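Side-chain contacts in putative isomerase YbhH (Escherichia coli, PDB 6OTV), which is probably an isomerase of the PrpF family, within the diaminopimelate epimerase clan, though its substrate is not established: residues A17-A21 and E22-E26; V134-N138 and G139-Y143; N309-P313 and S314-D318. All blocks are in the same frame, centred on the assembly; numbering follows the deposited sequence.

The three contacts are local chain reversals or bends at strand ends, met in series along the chain. Contact 1 lies where strand 14-20 gives way to the loop before helix 28-39; contact 2 follows the end of strand 129-135; contact 3 is the tip of the hairpin of strands 306-312 and 315-322, turn and paired strand ends together. Contacts 1 and 2 have centres about 24 Å apart and share helix 94-106 as a neighbour. Contact 3 lies across the chain's centre from contact 1, with about 33 Å between their centres and about 17 Å between nearest atoms. Strand 332-344 is touched by contacts 2 and 3, so this long strand runs past both; it pairs with strands 3-11, 158-163 and 315-322.

Contact 1 of 3, residues A17-A21 and E22-E26; sequences AFLLA and EHLPE. With EDO (1,2-ethanediol), chain L.
Leu20 and His23 run alongside each other in the same direction, where strand 14-20 ends in a short 3-10 turn. Leu20 can be followed outward: its CB passes 4.0 Å from His23 ND1 and also meets C2 of a bound 1,2-ethanediol. Beyond CG the branches part, CD1 coming obliquely to His23 CE1 at 3.9 Å and CD2 resting against the diol carbon C2. In His23, CG stands anti to the carbonyl carbon; this chi1 of -60°, with the ring's own turn, sets ND1 2.9 Å from a water O lying in the ring plane at its edge; the same water accepts from Leu20 N. The turn itself is tied by His23 N to Leu20 O at 3.0 Å and by a longer bond from Leu24 N to Ala21 O. Glu22 N gives a weak bond to O2 of the diol, probably a guest from crystallisation, which Arg65 N also binds. Deeper in, Leu19 CD1 meets Leu24 CD1 at 4.2 Å, the two side chains crossing at about a right angle. Leu19 leans on Leu35 and Ile38 of helix 28-39, Leu24 on Ile62 of strand 59-65, and Leu20 on Phe103 of helix 94-106, while His23 touches Pro5 of strand 3-11.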
ATOM      1  N   ALA A  17       5.232  -6.668  26.026  1.00 29.77           N
ATOM      2  CA  ALA A  17       5.702  -5.291  26.046  1.00 30.14           C
ATOM      3  C   ALA A  17       5.564  -4.650  24.676  1.00 26.38           C
ATOM      4  O   ALA A  17       5.865  -5.269  23.649  1.00 26.78           O
ATOM      5  CB  ALA A  17       7.162  -5.210  26.489  1.00 23.70           C
ATOM      6  N   PHE A  18       5.112  -3.402  24.675  1.00 28.22           N
ATOM      7  CA  PHE A  18       5.087  -2.559  23.490  1.00 27.74           C
ATOM      8  C   PHE A  18       6.095  -1.435  23.701  1.00 26.12           C
ATOM      9  O   PHE A  18       5.993  -0.675  24.672  1.00 25.99           O
ATOM     10  CB  PHE A  18       3.679  -2.022  23.231  1.00 27.52           C
ATOM     11  CG  PHE A  18       2.746  -3.044  22.627  1.00 29.98           C
ATOM     12  CD1 PHE A  18       2.281  -4.111  23.378  1.00 29.21           C
ATOM     13  CD2 PHE A  18       2.342  -2.938  21.303  1.00 30.99           C
ATOM     14  CE1 PHE A  18       1.431  -5.055  22.825  1.00 33.64           C
ATOM     15  CE2 PHE A  18       1.490  -3.877  20.742  1.00 31.34           C
ATOM     16  CZ  PHE A  18       1.035  -4.938  21.504  1.00 35.34           C
ATOM     17  N   LEU A  19       7.078  -1.353  22.808  1.00 24.50           N
ATOM     18  CA  LEU A  19       8.220  -0.468  22.962  1.00 25.10           C
ATOM     19  C   LEU A  19       8.386   0.385  21.715  1.00 31.35           C
ATOM     20  O   LEU A  19       8.056  -0.039  20.604  1.00 27.45           O
ATOM     21  CB  LEU A  19       9.510  -1.266  23.205  1.00 31.10           C
ATOM     22  CG  LEU A  19       9.494  -2.257  24.372  1.00 38.44           C
ATOM     23  CD1 LEU A  19      10.707  -3.173  24.319  1.00 35.38           C
ATOM     24  CD2 LEU A  19       9.440  -1.511  25.698  1.00 37.72           C
ATOM     25  N   LEU A  20       8.897   1.596  21.911  1.00 32.39           N
ATOM     26  CA  LEU A  20       9.313   2.447  20.806  1.00 30.21           C
ATOM     27  C   LEU A  20      10.748   2.114  20.429  1.00 34.13           C
ATOM     28  O   LEU A  20      11.611   1.966  21.299  1.00 34.45           O
ATOM     29  CB  LEU A  20       9.202   3.925  21.181  1.00 27.38           C
ATOM     30  CG  LEU A  20       7.799   4.484  21.403  1.00 33.96           C
ATOM     31  CD1 LEU A  20       7.886   5.876  22.004  1.00 31.86           C
ATOM     32  CD2 LEU A  20       7.031   4.514  20.094  1.00 27.58           C
ATOM     33  N   ALA A  21      11.002   2.002  19.123  1.00 39.88           N
ATOM     34  CA  ALA A  21      12.341   1.662  18.655  1.00 38.08           C
ATOM     35  C   ALA A  21      13.379   2.700  19.062  1.00 36.11           C
ATOM     36  O   ALA A  21      14.568   2.369  19.139  1.00 43.97           O
ATOM     37  CB  ALA A  21      12.335   1.483  17.136  1.00 35.54           C
ATOM     38  N   GLU A  22      12.958   3.942  19.327  1.00 39.00           N
ATOM     39  CA  GLU A  22      13.879   4.965  19.815  1.00 43.14           C
ATOM     40  C   GLU A  22      14.623   4.503  21.060  1.00 39.95           C
ATOM     41  O   GLU A  22      15.801   4.825  21.245  1.00 40.59           O
ATOM     42  CB  GLU A  22      13.121   6.252  20.138  1.00 44.89           C
ATOM     43  CG  GLU A  22      12.790   7.138  18.970  1.00 60.26           C
ATOM     44  CD  GLU A  22      11.919   8.306  19.392  1.00 75.11           C
ATOM     45  OE1 GLU A  22      11.438   8.296  20.547  1.00 68.70           O
ATOM     46  OE2 GLU A  22      11.717   9.232  18.576  1.00 84.81           O
ATOM     47  N   HIS A  23      13.946   3.761  21.931  1.00 34.11           N
ATOM     48  CA  HIS A  23      14.456   3.446  23.257  1.00 33.95           C
ATOM     49  C   HIS A  23      15.306   2.184  23.287  1.00 34.23           C
ATOM     50  O   HIS A  23      15.658   1.716  24.373  1.00 41.86           O
ATOM     51  CB  HIS A  23      13.290   3.325  24.237  1.00 32.75           C
ATOM     52  CG  HIS A  23      12.480   4.578  24.355  1.00 38.52           C
ATOM     53  ND1 HIS A  23      11.126   4.570  24.612  1.00 37.46           N
ATOM     54  CD2 HIS A  23      12.835   5.880  24.249  1.00 35.91           C
ATOM     55  CE1 HIS A  23      10.682   5.814  24.659  1.00 35.81           C
ATOM     56  NE2 HIS A  23      11.699   6.628  24.443  1.00 39.51           N
ATOM     57  N   LEU A  24      15.653   1.635  22.127  1.00 32.73           N
ATOM     58  CA  LEU A  24      16.441   0.419  22.040  1.00 37.19           C
ATOM     59  C   LEU A  24      17.704   0.666  21.223  1.00 39.91           C
ATOM     60  O   LEU A  24      17.702   1.494  20.306  1.00 39.86           O
ATOM     61  CB  LEU A  24      15.630  -0.718  21.403  1.00 36.60           C
ATOM     62  CG  LEU A  24      14.499  -1.293  22.262  1.00 38.22           C
ATOM     63  CD1 LEU A  24      13.589  -2.189  21.438  1.00 31.82           C
ATOM     64  CD2 LEU A  24      15.076  -2.061  23.442  1.00 28.42           C
ATOM     65  N   PRO A  25      18.796  -0.027  21.535  1.00 38.11           N
ATOM     66  CA  PRO A  25      20.026   0.145  20.761  1.00 43.09           C
ATOM     67  C   PRO A  25      19.920  -0.525  19.400  1.00 48.79           C
ATOM     68  O   PRO A  25      19.127  -1.444  19.183  1.00 47.02           O
ATOM     69  CB  PRO A  25      21.087  -0.536  21.631  1.00 42.93           C
ATOM     70  CG  PRO A  25      20.325  -1.597  22.349  1.00 39.11           C
ATOM     71  CD  PRO A  25      18.968  -0.998  22.628  1.00 38.74           C
ATOM     72  N   GLU A  26      20.747  -0.043  18.472  1.00 57.09           N
ATOM     73  CA  GLU A  26      20.721  -0.583  17.118  1.00 61.71           C
ATOM     74  C   GLU A  26      21.397  -1.948  17.046  1.00 55.59           C
ATOM     75  O   GLU A  26      21.041  -2.768  16.193  1.00 53.84           O
ATOM     76  CB  GLU A  26      21.378   0.406  16.154  1.00 75.38           C
ATOM     77  CG  GLU A  26      21.206   0.072  14.684  1.00 88.69           C
ATOM     78  CD  GLU A  26      21.694   1.190  13.779  1.00101.40           C
ATOM     79  OE1 GLU A  26      21.744   2.352  14.240  1.00103.62           O
ATOM     80  OE2 GLU A  26      22.030   0.908  12.610  1.00105.36           O
TER
HETATM   81  C1  EDO L 410       9.513   6.830  16.721  1.00 44.25           C
HETATM   82  O1  EDO L 410       9.466   6.334  15.378  1.00 37.80           O
HETATM   83  C2  EDO L 410       9.746   5.678  17.693  1.00 49.52           C
HETATM   84  O2  EDO L 410      10.969   5.007  17.369  1.00 44.85           O
HETATM   85  O   HOH W   1       9.425   2.267  24.749  1.00 31.44           O

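Contact 2 of 3, residues V134-N138 and G139-Y143; sequences VQTPN and GVVEY
Pro137 and Glu142 meet at about a right angle, with Pro137 CD 3.6 Å from Glu142 CB, across a bend held by three backbone hydrogen bonds. Glu142 N donates to Gln135 O at 2.9 Å. The other two, Gly139 N to Thr136 O at 3.1 Å and Val140 N to Pro137 O at 3.3 Å, close two overlapping beta turns: 136-139, type II by its angles, and 137-140, type I'. Asn138 and Gly139 make this possible with positive phi angles, and Asn138 N is taken up by Ser114 OG. Val140 O receives a CA-H...O contact from Thr136 CA at 3.2 Å. The Thr136 hydroxyl turns away from the bend: with chi1 at 50°, OG1 is hydrogen-bonded to Thr117 OG1 and Thr113 O, so this buried polar atom has two partners, while its methyl CG2 is left facing Val141 CG2 at 4.0 Å. The Glu142 chain bends at chi2, carrying OE2 to Glu144 N, which is hydrogen-bonded to it. On the apolar side, Val134 CG1 approaches Val141 CG2 at 4.3 Å, and Val141 CG1 sits over one face of the Tyr143 ring, toward its rim. The bend follows strand 129-135, which pairs with strand 116-123 through Val134 and Thr117. Val134 and Val141 pack on Ile105 of helix 94-106, and Tyr143 reaches both Ala102 of that helix and strand 332-344.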
ATOM      1  N   VAL A 134      -8.959   1.378  14.330  1.00 28.55           N
ATOM      2  CA  VAL A 134      -9.024   1.545  15.775  1.00 28.73           C
ATOM      3  C   VAL A 134     -10.224   2.415  16.119  1.00 31.88           C
ATOM      4  O   VAL A 134     -10.435   3.467  15.504  1.00 38.50           O
ATOM      5  CB  VAL A 134      -7.726   2.166  16.314  1.00 29.24           C
ATOM      6  CG1 VAL A 134      -7.817   2.375  17.818  1.00 31.87           C
ATOM      7  CG2 VAL A 134      -6.527   1.296  15.946  1.00 28.46           C
ATOM      8  N   GLN A 135     -11.007   1.977  17.100  1.00 32.39           N
ATOM      9  CA  GLN A 135     -12.094   2.791  17.634  1.00 29.42           C
ATOM     10  C   GLN A 135     -11.502   4.019  18.317  1.00 35.12           C
ATOM     11  O   GLN A 135     -10.822   3.904  19.343  1.00 32.20           O
ATOM     12  CB  GLN A 135     -12.933   1.973  18.611  1.00 33.43           C
ATOM     13  CG  GLN A 135     -13.565   0.734  18.002  1.00 45.40           C
ATOM     14  CD  GLN A 135     -14.555   1.070  16.907  1.00 58.28           C
ATOM     15  OE1 GLN A 135     -15.241   2.090  16.967  1.00 67.55           O
ATOM     16  NE2 GLN A 135     -14.630   0.215  15.894  1.00 61.68           N
ATOM     17  N   THR A 136     -11.747   5.195  17.748  1.00 29.88           N
ATOM     18  CA  THR A 136     -11.262   6.458  18.306  1.00 36.33           C
ATOM     19  C   THR A 136     -12.392   7.482  18.317  1.00 40.03           C
ATOM     20  O   THR A 136     -12.388   8.439  17.534  1.00 37.44           O
ATOM     21  CB  THR A 136     -10.060   6.980  17.517  1.00 36.33           C
ATOM     22  OG1 THR A 136     -10.365   6.979  16.115  1.00 28.68           O
ATOM     23  CG2 THR A 136      -8.830   6.113  17.769  1.00 27.48           C
ATOM     24  N   PRO A 137     -13.379   7.310  19.196  1.00 39.98           N
ATOM     25  CA  PRO A 137     -14.427   8.331  19.318  1.00 44.09           C
ATOM     26  C   PRO A 137     -13.847   9.638  19.840  1.00 50.43           C
ATOM     27  O   PRO A 137     -13.172   9.668  20.872  1.00 54.84           O
ATOM     28  CB  PRO A 137     -15.421   7.710  20.309  1.00 42.66           C
ATOM     29  CG  PRO A 137     -14.628   6.696  21.061  1.00 41.56           C
ATOM     30  CD  PRO A 137     -13.620   6.164  20.090  1.00 37.42           C
ATOM     31  N   ASN A 138     -14.101  10.718  19.098  1.00 49.79           N
ATOM     32  CA  ASN A 138     -13.581  12.050  19.416  1.00 50.57           C
ATOM     33  C   ASN A 138     -12.056  12.074  19.445  1.00 49.27           C
ATOM     34  O   ASN A 138     -11.452  12.865  20.175  1.00 46.75           O
ATOM     35  CB  ASN A 138     -14.151  12.570  20.740  1.00 58.76           C
ATOM     36  CG  ASN A 138     -15.651  12.781  20.684  1.00 71.05           C
ATOM     37  OD1 ASN A 138     -16.184  13.270  19.689  1.00 77.58           O
ATOM     38  ND2 ASN A 138     -16.341  12.406  21.756  1.00 73.44           N
ATOM     39  N   GLY A 139     -11.421  11.209  18.656  1.00 45.37           N
ATOM     40  CA  GLY A 139      -9.976  11.205  18.549  1.00 37.90           C
ATOM     41  C   GLY A 139      -9.235  10.576  19.705  1.00 42.79           C
ATOM     42  O   GLY A 139      -8.026  10.785  19.835  1.00 44.87           O
ATOM     43  N   VAL A 140      -9.917   9.804  20.549  1.00 38.88           N
ATOM     44  CA  VAL A 140      -9.307   9.168  21.711  1.00 35.15           C
ATOM     45  C   VAL A 140      -9.487   7.662  21.588  1.00 36.65           C
ATOM     46  O   VAL A 140     -10.605   7.184  21.354  1.00 38.55           O
ATOM     47  CB  VAL A 140      -9.917   9.686  23.026  1.00 41.47           C
ATOM     48  CG1 VAL A 140      -9.316   8.952  24.220  1.00 32.57           C
ATOM     49  CG2 VAL A 140      -9.709  11.189  23.150  1.00 37.34           C
ATOM     50  N   VAL A 141      -8.388   6.921  21.747  1.00 32.56           N
ATOM     51  CA  VAL A 141      -8.439   5.468  21.646  1.00 28.51           C
ATOM     52  C   VAL A 141      -9.407   4.918  22.683  1.00 35.72           C
ATOM     53  O   VAL A 141      -9.364   5.292  23.861  1.00 34.47           O
ATOM     54  CB  VAL A 141      -7.033   4.874  21.817  1.00 31.97           C
ATOM     55  CG1 VAL A 141      -7.106   3.359  21.988  1.00 38.31           C
ATOM     56  CG2 VAL A 141      -6.163   5.235  20.627  1.00 37.87           C
ATOM     57  N   GLU A 142     -10.296   4.038  22.240  1.00 33.11           N
ATOM     58  CA  GLU A 142     -11.301   3.423  23.096  1.00 35.22           C
ATOM     59  C   GLU A 142     -10.998   1.937  23.213  1.00 32.31           C
ATOM     60  O   GLU A 142     -10.884   1.241  22.197  1.00 33.29           O
ATOM     61  CB  GLU A 142     -12.706   3.645  22.535  1.00 41.24           C
ATOM     62  CG  GLU A 142     -13.800   2.970  23.337  1.00 47.44           C
ATOM     63  CD  GLU A 142     -13.949   3.565  24.720  1.00 56.92           C
ATOM     64  OE1 GLU A 142     -14.544   4.656  24.838  1.00 61.50           O
ATOM     65  OE2 GLU A 142     -13.461   2.945  25.690  1.00 62.07           O
ATOM     66  N   TYR A 143     -10.866   1.454  24.448  1.00 28.98           N
ATOM     67  CA  TYR A 143     -10.647   0.037  24.700  1.00 28.53           C
ATOM     68  C   TYR A 143     -11.903  -0.693  25.150  1.00 28.04           C
ATOM     69  O   TYR A 143     -11.979  -1.916  24.984  1.00 28.39           O
ATOM     70  CB  TYR A 143      -9.548  -0.151  25.751  1.00 28.12           C
ATOM     71  CG  TYR A 143      -8.192   0.308  25.273  1.00 27.88           C
ATOM     72  CD1 TYR A 143      -7.519  -0.385  24.272  1.00 32.04           C
ATOM     73  CD2 TYR A 143      -7.588   1.435  25.811  1.00 25.02           C
ATOM     74  CE1 TYR A 143      -6.281   0.029  23.824  1.00 27.20           C
ATOM     75  CE2 TYR A 143      -6.346   1.858  25.370  1.00 29.60           C
ATOM     76  CZ  TYR A 143      -5.699   1.149  24.376  1.00 31.79           C
ATOM     77  OH  TYR A 143      -4.467   1.563  23.930  1.00 33.59           O
TER

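Contact 3 of 3, residues N309-P313 and S314-D318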
ATOM      1  N   ASN A 309     -15.692 -19.231   9.518  1.00 30.13           N
ATOM      2  CA  ASN A 309     -15.332 -19.591  10.884  1.00 28.20           C
ATOM      3  C   ASN A 309     -14.420 -20.816  10.862  1.00 29.18           C
ATOM      4  O   ASN A 309     -14.810 -21.875  10.352  1.00 32.30           O
ATOM      5  CB  ASN A 309     -16.600 -19.849  11.698  1.00 26.94           C
ATOM      6  CG  ASN A 309     -16.313 -20.181  13.144  1.00 37.26           C
ATOM      7  OD1 ASN A 309     -16.183 -21.349  13.509  1.00 41.76           O
ATOM      8  ND2 ASN A 309     -16.223 -19.155  13.981  1.00 39.81           N
ATOM      9  N   ILE A 310     -13.207 -20.666  11.397  1.00 26.41           N
ATOM     10  CA  ILE A 310     -12.196 -21.722  11.422  1.00 28.39           C
ATOM     11  C   ILE A 310     -12.099 -22.260  12.844  1.00 37.23           C
ATOM     12  O   ILE A 310     -11.751 -21.519  13.772  1.00 36.69           O
ATOM     13  CB  ILE A 310     -10.820 -21.220  10.959  1.00 28.99           C
ATOM     14  CG1 ILE A 310     -10.932 -20.335   9.714  1.00 33.61           C
ATOM     15  CG2 ILE A 310      -9.880 -22.398  10.715  1.00 25.22           C
ATOM     16  CD1 ILE A 310     -11.346 -21.065   8.477  1.00 44.94           C
ATOM     17  N   GLU A 311     -12.368 -23.551  13.010  1.00 30.22           N
ATOM     18  CA  GLU A 311     -12.283 -24.191  14.315  1.00 26.88           C
ATOM     19  C   GLU A 311     -10.887 -24.761  14.537  1.00 27.70           C
ATOM     20  O   GLU A 311     -10.245 -25.253  13.603  1.00 29.90           O
ATOM     21  CB  GLU A 311     -13.344 -25.289  14.442  1.00 26.03           C
ATOM     22  CG  GLU A 311     -14.768 -24.749  14.333  1.00 31.89           C
ATOM     23  CD  GLU A 311     -15.839 -25.819  14.459  1.00 37.09           C
ATOM     24  OE1 GLU A 311     -15.497 -27.020  14.510  1.00 39.97           O
ATOM     25  OE2 GLU A 311     -17.033 -25.453  14.505  1.00 37.08           O
ATOM     26  N   HIS A 312     -10.422 -24.682  15.777  1.00 27.14           N
ATOM     27  CA  HIS A 312      -9.088 -25.130  16.153  1.00 28.01           C
ATOM     28  C   HIS A 312      -9.180 -25.704  17.559  1.00 29.11           C
ATOM     29  O   HIS A 312     -10.229 -25.608  18.207  1.00 39.98           O
ATOM     30  CB  HIS A 312      -8.076 -23.974  16.062  1.00 33.63           C
ATOM     31  CG  HIS A 312      -8.411 -22.796  16.921  1.00 37.79           C
ATOM     32  ND1 HIS A 312      -8.166 -22.767  18.277  1.00 40.59           N
ATOM     33  CD2 HIS A 312      -8.965 -21.600  16.612  1.00 39.43           C
ATOM     34  CE1 HIS A 312      -8.560 -21.606  18.768  1.00 40.50           C
ATOM     35  NE2 HIS A 312      -9.047 -20.879  17.779  1.00 38.46           N
ATOM     36  N   PRO A 313      -8.103 -26.335  18.056  1.00 41.99           N
ATOM     37  CA  PRO A 313      -8.203 -27.049  19.346  1.00 44.13           C
ATOM     38  C   PRO A 313      -8.795 -26.257  20.506  1.00 47.12           C
ATOM     39  O   PRO A 313      -9.415 -26.864  21.387  1.00 55.68           O
ATOM     40  CB  PRO A 313      -6.747 -27.431  19.633  1.00 33.07           C
ATOM     41  CG  PRO A 313      -6.164 -27.636  18.300  1.00 40.13           C
ATOM     42  CD  PRO A 313      -6.808 -26.617  17.400  1.00 39.67           C
ATOM     43  N   SER A 314      -8.631 -24.935  20.549  1.00 46.02           N
ATOM     44  CA  SER A 314      -9.051 -24.166  21.717  1.00 42.69           C
ATOM     45  C   SER A 314     -10.098 -23.105  21.391  1.00 41.00           C
ATOM     46  O   SER A 314     -10.235 -22.133  22.138  1.00 46.91           O
ATOM     47  CB  SER A 314      -7.838 -23.526  22.400  1.00 35.29           C
ATOM     48  OG  SER A 314      -6.871 -23.108  21.454  1.00 33.73           O
ATOM     49  N   GLY A 315     -10.849 -23.273  20.318  1.00 33.62           N
ATOM     50  CA  GLY A 315     -11.909 -22.330  20.013  1.00 36.41           C
ATOM     51  C   GLY A 315     -12.113 -22.215  18.511  1.00 43.09           C
ATOM     52  O   GLY A 315     -11.854 -23.158  17.764  1.00 36.80           O
ATOM     53  N   ALA A 316     -12.593 -21.043  18.097  1.00 37.50           N
ATOM     54  CA  ALA A 316     -12.846 -20.763  16.692  1.00 34.28           C
ATOM     55  C   ALA A 316     -12.483 -19.317  16.398  1.00 41.26           C
ATOM     56  O   ALA A 316     -12.445 -18.468  17.291  1.00 48.72           O
ATOM     57  CB  ALA A 316     -14.308 -21.033  16.306  1.00 26.86           C
ATOM     58  N   LEU A 317     -12.222 -19.045  15.122  1.00 45.81           N
ATOM     59  CA  LEU A 317     -11.783 -17.728  14.683  1.00 41.95           C
ATOM     60  C   LEU A 317     -12.542 -17.356  13.419  1.00 39.71           C
ATOM     61  O   LEU A 317     -12.646 -18.167  12.495  1.00 40.67           O
ATOM     62  CB  LEU A 317     -10.270 -17.715  14.433  1.00 34.89           C
ATOM     63  CG  LEU A 317      -9.543 -16.375  14.311  1.00 44.17           C
ATOM     64  CD1 LEU A 317      -9.373 -15.992  12.860  1.00 52.66           C
ATOM     65  CD2 LEU A 317     -10.268 -15.273  15.073  1.00 47.29           C
ATOM     66  N   ASP A 318     -13.080 -16.137  13.388  1.00 33.63           N
ATOM     67  CA  ASP A 318     -13.804 -15.634  12.227  1.00 32.93           C
ATOM     68  C   ASP A 318     -12.853 -14.885  11.303  1.00 34.35           C
ATOM     69  O   ASP A 318     -12.126 -13.988  11.742  1.00 30.62           O
ATOM     70  CB  ASP A 318     -14.947 -14.712  12.657  1.00 45.83           C
ATOM     71  CG  ASP A 318     -16.162 -15.476  13.155  1.00 62.33           C
ATOM     72  OD1 ASP A 318     -16.521 -16.501  12.538  1.00 59.53           O
ATOM     73  OD2 ASP A 318     -16.758 -15.045  14.166  1.00 73.75           O
TER
HETATM   74  O   HOH W   2     -10.124 -18.244  18.712  1.00 44.27           O
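The His312 ring folds over the turn and lies on the backbone of Gly315, forming the tightly packed end of this hairpin. Gly315 O sits 3.4 Å above the ring plane, over its centre, and Gly315 CA makes a CH-pi contact with the same ring, 4.0 Å from its centroid; without a side chain, Gly315 lets the ring lie directly on its backbone. A chi1 of 58° places CG between the backbone N and the carbonyl carbon, swinging the imidazole back over the second strand. There ND1 accepts from Ser314 N at 3.2 Å, met from a direction tilted out of the ring plane, while NE2 is joined to Ala316 O through a water lying at the ring edge. Held through both ring nitrogens, the imidazole is probably restricted in its rotation. Ser314 OG, in the ring plane at its edge, is bonded to Arg275 O. Two backbone bonds between His312 and Gly315 close the turn.

The other end is polar and nearer solvent, with Asp318 exposed. Asn309 ND2 reaches Asp318 OD1 at 3.0 Å with the hydrogen in line (167°); the acceptor lies in the amide plane, yet the bond meets the carboxylate from above, the two planes being 64° apart. Asp318 OD1 also takes a bond from Asn307 ND2. Beside them the Asn309 amide lies against Ala316 CB, 3.4 Å from OD1. On this same face the buried Glu311 carboxylate is satisfied by Gln258 N at OE1 and by Lys259 N and Gly261 N at OE2. On the face shared with His312, buried Ile310 and Leu317 pack on helix 279-290.

Between these ends Ile310 and Leu317 exchange paired backbone bonds, that from Ile310 N to Leu317 O nearly straight at 2.8 Å. The whole is an antiparallel beta hairpin closed by a two-residue type I turn, Pro313-Ser314.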